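Local coordinates for SusD homolog (Bacteroides thetaiotaomicron VPI-5482, PDB 3IHV), which probably binds glycans at the outer membrane as a member of the SusD family of sugar-binding proteins, at residues 126-131 with 160-165. Residues are numbered along the deposited sequence; the frame is centred on the assembly and turned at random.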
loop_
_atom_site.group_PDB
_atom_site.type_symbol
_atom_site.label_atom_id
_atom_site.label_comp_id
_atom_site.label_asym_id
_atom_site.label_seq_id
_atom_site.Cartn_x
_atom_site.Cartn_y
_atom_site.Cartn_z
HETATM N N MSE A 126 2.692 8.852 8.806
HETATM C CA MSE A 126 2.444 7.636 8.039
HETATM C C MSE A 126 2.215 6.448 9.009
HETATM O O MSE A 126 1.281 5.661 8.815
HETATM C CB MSE A 126 3.621 7.365 7.092
HETATM C CG MSE A 126 3.397 6.189 6.185
HETATM SE SE MSE A 126 4.901 6.158 4.934
HETATM C CE MSE A 126 4.896 4.289 4.360
ATOM N N PHE A 127 3.050 6.333 10.047
ATOM C CA PHE A 127 2.918 5.230 11.016
ATOM C C PHE A 127 1.598 5.347 11.786
ATOM O O PHE A 127 0.850 4.364 11.913
ATOM C CB PHE A 127 4.069 5.187 12.013
ATOM C CG PHE A 127 5.433 5.043 11.386
ATOM C CD1 PHE A 127 5.631 4.368 10.186
ATOM C CD2 PHE A 127 6.525 5.605 12.002
ATOM C CE1 PHE A 127 6.911 4.239 9.644
ATOM C CE2 PHE A 127 7.767 5.479 11.461
ATOM C CZ PHE A 127 7.963 4.814 10.295
ATOM N N TYR A 128 1.276 6.545 12.250
ATOM C CA TYR A 128 -0.012 6.757 12.931
ATOM C C TYR A 128 -1.194 6.556 12.018
ATOM O O TYR A 128 -2.256 6.124 12.482
ATOM C CB TYR A 128 -0.129 8.097 13.637
ATOM C CG TYR A 128 0.503 8.105 15.001
ATOM C CD1 TYR A 128 -0.083 7.457 16.057
ATOM C CD2 TYR A 128 1.703 8.761 15.219
ATOM C CE1 TYR A 128 0.498 7.449 17.309
ATOM C CE2 TYR A 128 2.285 8.761 16.464
ATOM C CZ TYR A 128 1.680 8.120 17.492
ATOM O OH TYR A 128 2.287 8.137 18.721
ATOM N N PHE A 129 -1.043 6.873 10.725
ATOM C CA PHE A 129 -2.135 6.657 9.788
ATOM C C PHE A 129 -2.440 5.177 9.697
ATOM O O PHE A 129 -3.598 4.790 9.715
ATOM C CB PHE A 129 -1.769 7.221 8.401
ATOM C CG PHE A 129 -2.865 7.063 7.354
ATOM C CD1 PHE A 129 -4.184 7.353 7.651
ATOM C CD2 PHE A 129 -2.566 6.707 6.075
ATOM C CE1 PHE A 129 -5.182 7.233 6.722
ATOM C CE2 PHE A 129 -3.590 6.598 5.116
ATOM C CZ PHE A 129 -4.886 6.891 5.455
ATOM N N GLU A 130 -1.401 4.354 9.517
ATOM C CA GLU A 130 -1.593 2.908 9.485
ATOM C C GLU A 130 -2.253 2.422 10.768
ATOM O O GLU A 130 -3.179 1.605 10.715
ATOM C CB GLU A 130 -0.294 2.122 9.248
ATOM C CG GLU A 130 0.326 2.318 7.876
ATOM C CD GLU A 130 -0.355 1.526 6.746
ATOM O OE1 GLU A 130 -1.565 1.237 6.843
ATOM O OE2 GLU A 130 0.327 1.211 5.734
ATOM N N LEU A 131 -1.775 2.901 11.907
ATOM C CA LEU A 131 -2.349 2.477 13.191
ATOM C C LEU A 131 -3.813 2.848 13.275
ATOM O O LEU A 131 -4.670 2.014 13.592
ATOM C CB LEU A 131 -1.628 3.095 14.401
ATOM C CG LEU A 131 -0.301 2.491 14.836
ATOM C CD1 LEU A 131 0.395 3.373 15.890
ATOM C CD2 LEU A 131 -0.554 1.048 15.373
ATOM N N GLU A 160 -10.276 10.821 16.047
ATOM C CA GLU A 160 -10.235 12.210 15.614
ATOM C C GLU A 160 -8.981 12.903 16.116
ATOM O O GLU A 160 -8.380 13.697 15.386
ATOM C CB GLU A 160 -11.417 13.013 16.183
ATOM C CG GLU A 160 -12.728 12.668 15.634
ATOM C CD GLU A 160 -13.471 11.545 16.359
ATOM O OE1 GLU A 160 -12.846 10.795 17.125
ATOM O OE2 GLU A 160 -14.716 11.435 16.119
ATOM N N LYS A 161 -8.573 12.582 17.343
ATOM C CA LYS A 161 -7.373 13.163 17.915
ATOM C C LYS A 161 -6.134 12.567 17.271
ATOM O O LYS A 161 -5.169 13.278 17.114
ATOM C CB LYS A 161 -7.307 12.983 19.435
ATOM C CG LYS A 161 -8.400 13.696 20.201
ATOM C CD LYS A 161 -8.557 15.179 19.821
ATOM C CE LYS A 161 -7.343 16.045 20.153
ATOM N NZ LYS A 161 -7.534 17.462 19.613
ATOM N N VAL A 162 -6.142 11.279 16.916
ATOM C CA VAL A 162 -4.992 10.703 16.224
ATOM C C VAL A 162 -4.896 11.346 14.825
ATOM O O VAL A 162 -3.785 11.684 14.365
ATOM C CB VAL A 162 -5.089 9.188 16.162
ATOM C CG1 VAL A 162 -3.895 8.599 15.422
ATOM C CG2 VAL A 162 -5.190 8.611 17.606
ATOM N N TYR A 163 -6.040 11.545 14.150
ATOM C CA TYR A 163 -6.035 12.205 12.849
ATOM C C TYR A 163 -5.481 13.624 12.949
ATOM O O TYR A 163 -4.720 14.070 12.094
ATOM C CB TYR A 163 -7.408 12.179 12.133
ATOM C CG TYR A 163 -7.621 10.926 11.286
ATOM C CD1 TYR A 163 -6.905 10.755 10.097
ATOM C CD2 TYR A 163 -8.495 9.903 11.666
ATOM C CE1 TYR A 163 -7.053 9.643 9.332
ATOM C CE2 TYR A 163 -8.684 8.805 10.876
ATOM C CZ TYR A 163 -7.958 8.660 9.700
ATOM O OH TYR A 163 -8.042 7.552 8.900
ATOM N N GLU A 164 -5.880 14.361 13.962
ATOM C CA GLU A 164 -5.346 15.697 14.138
ATOM C C GLU A 164 -3.819 15.692 14.329
ATOM O O GLU A 164 -3.117 16.568 13.818
ATOM C CB GLU A 164 -6.098 16.327 15.305
ATOM C CG GLU A 164 -5.654 17.680 15.680
ATOM C CD GLU A 164 -6.558 18.273 16.742
ATOM O OE1 GLU A 164 -6.102 19.191 17.465
ATOM O OE2 GLU A 164 -7.708 17.778 16.862
ATOM N N TYR A 165 -3.313 14.699 15.048
ATOM C CA TYR A 165 -1.876 14.557 15.268
ATOM C C TYR A 165 -1.166 14.243 13.941
ATOM O O TYR A 165 -0.166 14.874 13.607
ATOM C CB TYR A 165 -1.654 13.464 16.292
ATOM C CG TYR A 165 -0.257 13.389 16.814
ATOM C CD1 TYR A 165 0.150 14.176 17.881
ATOM C CD2 TYR A 165 0.652 12.542 16.254
ATOM C CE1 TYR A 165 1.458 14.110 18.352
ATOM C CE2 TYR A 165 1.936 12.456 16.727
ATOM C CZ TYR A 165 2.330 13.220 17.774
ATOM O OH TYR A 165 3.620 13.096 18.224
HETATM O O HOH W 1 4.246 10.427 18.668
#
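In the antiparallel helix pair made by helices 107-135 and 159-176, part of the alpha-helical framework of the SusD fold, Tyr128 packs against Val162 and Tyr165. Over residues 126-131 and 160-165 the helix axes cross at -159° and approach to 9.6 Å, a spacing wide enough for aromatic side chains to fill. Tyr165 turns its ring edge toward the face of Tyr128 in an offset edge-to-face pair, planes at 72°, with Tyr165 CE2 3.7 Å from Tyr128 CE2. Val162, a compact branched residue suited to the seam, sends CG1 anti to its backbone N (chi1 179°), bringing this methyl 4.0 Å from Tyr128 CD1. Tyrosine suits position 128 because its hydroxyl also hydrogen-bonds to the backbone N of Met141. A leucine in place of Tyr128 would probably leave Tyr165 without its aromatic partner and the Met141 amide without this acceptor. Phe129, a hydrocarbon ring suited to burial, meets Tyr163 obliquely beside helix 195-210; the long Tyr163 stacks with Trp209 and still places OH in the Phe129 ring plane, 3.6 Å from Phe129 CE1. Tyr165 needs its hydroxyl too: one water accepts hydrogen bonds from Tyr128 OH at 3.0 Å and Tyr165 OH at 2.8 Å.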